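Local atomic coordinates of sortase, SrtB family (Streptococcus pneumoniae PCS8235, PDB entry 4Y4Q), a protein that probably acts as a class B-type sortase, a transpeptidase-like enzyme involved in building the type II pilus on the pneumococcal surface. Residues W74-V77 with I82-P85; Y155-I158 with V163-G166. All blocks are in the same frame, centred on the assembly; numbering follows the deposited sequence.

Contact 1: residues W74-V77 with I82-P85; sequences WINV and IDYP
Three backbone hydrogen bonds zip W74-V77 to I82-P85 as the two arms of an antiparallel beta hairpin. I75 and Y84 form the hydrogen-bonded pair: I75 N gives to Y84 O at 2.9 Å and Y84 N returns a bond to I75 O at 3.0 Å. The third bond, from V77 N to I82 O at 2.9 Å, holds the end next to the turn. The non-hydrogen-bonded pairs W74-P85 and N76-D83 flank I75-Y84, and the CA of W74 adds a CA-H...O contact to Y84 O.

A side-chain bond joins the strands diagonally. The edge of the W74 indole meets the D83 carboxylate, with NE1 donating to OD1 almost in a straight line (175° at the hydrogen). At 2.4 Å, this NE1 to OD1 distance is so short that its exact value is doubtful. The ring and carboxylate planes stand 57° apart. W74 CG lies anti to the backbone N (chi1 -163°), which brings the indole back across the second strand.

Packing over ring faces and between methyl groups completes the contact. The same indole presents a face to the Y84-P85 peptide and the proline ring; P85 CD stands 4.0 Å from the centroid of the six-membered ring, a CH-pi contact, while P85 CB packs 3.7 Å from W74 CZ3. V77 and I82 lie side by side, CG2 to CG2 at 3.9 Å, and both reach F144. On the face of I75 and Y84, the two side chains turn to the interior against I110, and the Y84 ring meets F138 edge-to-face.

The chemistry divides by face: on the partly exposed side the indole holds D83 at its edge, where a charged carboxylate would probably accept strongly, and buried P85 against one face; the I75-Y84 side is hydrophobic core.

Contact 2: residues Y155-I158 with V163-G166; sequences YGSI and VEKG
E164 approaches strand 155-158 with both its backbone and its side chain. Its CA makes a CA-H...O contact with I158 O at 3.6 Å. The side chain leaves with CG anti to the backbone N (chi1 -178°) and reaches across toward the neighbouring strand, carrying OE2 to 3.9 Å from S157 OG. That separation makes it a loose polar neighbour, at the more exposed margin of the pair.

K165 supplies the bonding. It forms a hydrogen-bonded antiparallel pair with I158, in which K165 N gives to I158 O at 2.9 Å, nearly straight at the hydrogen (176°), and I158 N gives to K165 O at 2.8 Å. The carbonyl of K165 also takes a CA-H...O contact from S157 CA at 3.3 Å, and the I158 CG2 methyl lies close to it. Beyond the backbone, K165 CB touches I158 CG2 at 4.1 Å where the two side chains start, but they then part. The lysine chain bends at its second torsion (chi2 -72°) and carries its amine away toward D241, with which it makes a long, weak ion pair; the rest of I158 turns to L167 and F120.

G166 closes the segment opposite S157 in a non-hydrogen-bonded pair. The glycine CA lies 4.2 Å from S157 CA, and it makes a CA-H...O contact with G156 O at 3.6 Å. The pairing carries on past this point through the backbone bond of G156 with L167.

These segments belong to the hairpin of strands 155-160 and 163-176, part of the curled sheet of the sortase beta barrel. Strand 155-160 lies beside strand 73-77 on one side, whereas G166 is bonded to T240 of strand 231-240, so the hairpin lies between those two strands.

From the N terminus, contact 1 comes first: strand 73-77 turns through residues 78-81 and is met at once by strand 83-88. Some seventy residues further on, contact 2 closes a second tight hairpin, with residues 159-162 between its segments. The two loops are in series, neither enclosing nor crossing the other. In space they lie side by side, centres about 9 Å apart, because the first arms of both hairpins are antiparallel neighbours, joined by a probable hydrogen bond from S157 N to N76 O at 2.8 Å. Strands 83-88, 73-77, 155-160 and 163-176 therefore follow one another across the sheet, uniting early and later parts of the chain.

Contact 1: residues W74-V77 with I82-P85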
loop_
_atom_site.group_PDB
_atom_site.type_symbol
_atom_site.label_atom_id
_atom_site.label_comp_id
_atom_site.label_asym_id
_atom_site.label_seq_id
_atom_site.Cartn_x
_atom_site.Cartn_y
_atom_site.Cartn_z
ATOM N N TRP A 74 -3.407 6.730 8.521
ATOM C CA TRP A 74 -4.509 5.782 8.414
ATOM C C TRP A 74 -4.858 5.571 6.947
ATOM O O TRP A 74 -4.789 6.515 6.150
ATOM C CB TRP A 74 -5.732 6.307 9.175
ATOM C CG TRP A 74 -6.735 5.249 9.462
ATOM C CD1 TRP A 74 -7.651 4.734 8.596
ATOM C CD2 TRP A 74 -6.921 4.558 10.710
ATOM N NE1 TRP A 74 -8.406 3.768 9.230
ATOM C CE2 TRP A 74 -7.976 3.641 10.526
ATOM C CE3 TRP A 74 -6.302 4.633 11.963
ATOM C CZ2 TRP A 74 -8.432 2.801 11.558
ATOM C CZ3 TRP A 74 -6.749 3.800 12.983
ATOM C CH2 TRP A 74 -7.807 2.896 12.776
ATOM N N ILE A 75 -5.223 4.336 6.594
ATOM C CA ILE A 75 -5.564 4.003 5.211
ATOM C C ILE A 75 -6.904 3.274 5.106
ATOM O O ILE A 75 -7.207 2.362 5.886
ATOM C CB ILE A 75 -4.443 3.158 4.536
ATOM C CG1 ILE A 75 -4.745 2.897 3.061
ATOM C CG2 ILE A 75 -4.226 1.843 5.262
ATOM C CD1 ILE A 75 -3.471 2.549 2.254
ATOM N N ASN A 76 -7.696 3.664 4.114
ATOM C CA ASN A 76 -9.021 3.093 3.919
ATOM C C ASN A 76 -9.240 2.801 2.435
ATOM O O ASN A 76 -8.895 3.622 1.588
ATOM C CB ASN A 76 -10.059 4.094 4.418
ATOM C CG ASN A 76 -11.465 3.511 4.484
ATOM O OD1 ASN A 76 -11.668 2.304 4.332
ATOM N ND2 ASN A 76 -12.447 4.373 4.728
ATOM N N VAL A 77 -9.783 1.627 2.119
ATOM C CA VAL A 77 -10.268 1.355 0.772
ATOM C C VAL A 77 -11.769 1.044 0.843
ATOM O O VAL A 77 -12.190 0.053 1.462
ATOM C CB VAL A 77 -9.519 0.194 0.106
ATOM C CG1 VAL A 77 -10.143 -0.132 -1.270
ATOM C CG2 VAL A 77 -8.047 0.531 -0.049
ATOM N N ILE A 82 -10.065 -3.053 4.371
ATOM C CA ILE A 82 -8.791 -2.348 4.428
ATOM C C ILE A 82 -9.029 -1.020 5.123
ATOM O O ILE A 82 -9.515 -0.061 4.510
ATOM C CB ILE A 82 -8.228 -2.136 3.032
ATOM C CG1 ILE A 82 -8.171 -3.490 2.312
ATOM C CG2 ILE A 82 -6.860 -1.472 3.109
ATOM C CD1 ILE A 82 -7.516 -3.462 0.944
ATOM N N ASP A 83 -9.017 -1.104 6.439
ATOM C CA ASP A 83 -9.085 0.044 7.298
ATOM C C ASP A 83 -7.972 -0.283 8.241
ATOM O O ASP A 83 -7.977 -1.337 8.875
ATOM C CB ASP A 83 -10.419 0.089 8.040
ATOM C CG ASP A 83 -10.611 1.379 8.814
ATOM O OD1 ASP A 83 -10.179 2.441 8.319
ATOM O OD2 ASP A 83 -11.195 1.331 9.917
ATOM N N TYR A 84 -7.005 0.605 8.342
ATOM C CA TYR A 84 -5.875 0.306 9.208
ATOM C C TYR A 84 -5.058 1.543 9.563
ATOM O O TYR A 84 -4.887 2.447 8.733
ATOM C CB TYR A 84 -4.940 -0.692 8.504
ATOM C CG TYR A 84 -5.552 -2.046 8.194
ATOM C CD1 TYR A 84 -6.096 -2.836 9.206
ATOM C CD2 TYR A 84 -5.551 -2.549 6.895
ATOM C CE1 TYR A 84 -6.651 -4.084 8.929
ATOM C CE2 TYR A 84 -6.101 -3.796 6.608
ATOM C CZ TYR A 84 -6.650 -4.555 7.628
ATOM O OH TYR A 84 -7.192 -5.790 7.346
ATOM N N PRO A 85 -4.540 1.581 10.798
ATOM C CA PRO A 85 -3.553 2.603 11.156
ATOM C C PRO A 85 -2.269 2.309 10.415
ATOM O O PRO A 85 -1.981 1.138 10.149
ATOM C CB PRO A 85 -3.332 2.372 12.650
ATOM C CG PRO A 85 -3.692 0.930 12.877
ATOM C CD PRO A 85 -4.814 0.653 11.909
#

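Contact 2: residues Y155-I158 with V163-G166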
loop_
_atom_site.group_PDB
_atom_site.type_symbol
_atom_site.label_atom_id
_atom_site.label_comp_id
_atom_site.label_asym_id
_atom_site.label_seq_id
_atom_site.Cartn_x
_atom_site.Cartn_y
_atom_site.Cartn_z
ATOM N N TYR A 155 -11.525 3.202 -5.326
ATOM C CA TYR A 155 -11.145 4.370 -4.539
ATOM C C TYR A 155 -10.969 4.081 -3.052
ATOM O O TYR A 155 -11.473 3.082 -2.509
ATOM C CB TYR A 155 -12.155 5.518 -4.733
ATOM C CG TYR A 155 -12.325 5.979 -6.171
ATOM C CD1 TYR A 155 -11.400 6.830 -6.771
ATOM C CD2 TYR A 155 -13.422 5.576 -6.922
ATOM C CE1 TYR A 155 -11.564 7.257 -8.083
ATOM C CE2 TYR A 155 -13.593 5.999 -8.230
ATOM C CZ TYR A 155 -12.659 6.831 -8.808
ATOM O OH TYR A 155 -12.838 7.254 -10.111
ATOM N N GLY A 156 -10.243 4.984 -2.403
ATOM C CA GLY A 156 -10.000 4.911 -0.978
ATOM C C GLY A 156 -9.470 6.253 -0.512
ATOM O O GLY A 156 -9.484 7.237 -1.265
ATOM N N SER A 157 -9.008 6.315 0.728
ATOM C CA SER A 157 -8.429 7.552 1.222
ATOM C C SER A 157 -7.264 7.198 2.111
ATOM O O SER A 157 -7.122 6.045 2.561
ATOM C CB SER A 157 -9.445 8.337 2.020
ATOM O OG SER A 157 -9.838 7.567 3.132
ATOM N N ILE A 158 -6.408 8.182 2.341
ATOM C CA ILE A 158 -5.285 7.975 3.228
ATOM C C ILE A 158 -5.066 9.253 4.013
ATOM O O ILE A 158 -5.195 10.353 3.475
ATOM C CB ILE A 158 -4.029 7.536 2.443
ATOM C CG1 ILE A 158 -2.853 7.293 3.396
ATOM C CG2 ILE A 158 -3.666 8.558 1.373
ATOM C CD1 ILE A 158 -1.602 6.831 2.680
ATOM N N VAL A 163 -2.957 15.587 7.059
ATOM C CA VAL A 163 -3.776 15.828 5.864
ATOM C C VAL A 163 -4.450 14.567 5.324
ATOM O O VAL A 163 -3.939 13.451 5.488
ATOM C CB VAL A 163 -2.959 16.500 4.731
ATOM C CG1 VAL A 163 -2.179 17.704 5.270
ATOM C CG2 VAL A 163 -2.005 15.514 4.089
ATOM N N GLU A 164 -5.598 14.758 4.672
ATOM C CA GLU A 164 -6.347 13.661 4.059
ATOM C C GLU A 164 -6.296 13.729 2.529
ATOM O O GLU A 164 -6.644 14.748 1.933
ATOM C CB GLU A 164 -7.803 13.653 4.540
ATOM C CG GLU A 164 -8.625 12.490 3.973
ATOM C CD GLU A 164 -9.789 12.090 4.867
ATOM O OE1 GLU A 164 -10.579 12.975 5.260
ATOM O OE2 GLU A 164 -9.917 10.886 5.178
ATOM N N LYS A 165 -5.855 12.641 1.904
ATOM C CA LYS A 165 -5.751 12.552 0.451
ATOM C C LYS A 165 -6.566 11.363 -0.033
ATOM O O LYS A 165 -6.844 10.433 0.737
ATOM C CB LYS A 165 -4.294 12.332 0.037
ATOM C CG LYS A 165 -3.326 13.472 0.380
ATOM C CD LYS A 165 -3.572 14.685 -0.507
ATOM C CE LYS A 165 -2.601 15.812 -0.213
ATOM N NZ LYS A 165 -3.149 17.109 -0.718
ATOM N N GLY A 166 -6.932 11.381 -1.312
ATOM C CA GLY A 166 -7.674 10.280 -1.898
ATOM C C GLY A 166 -6.698 9.260 -2.428
ATOM O O GLY A 166 -5.508 9.572 -2.609
#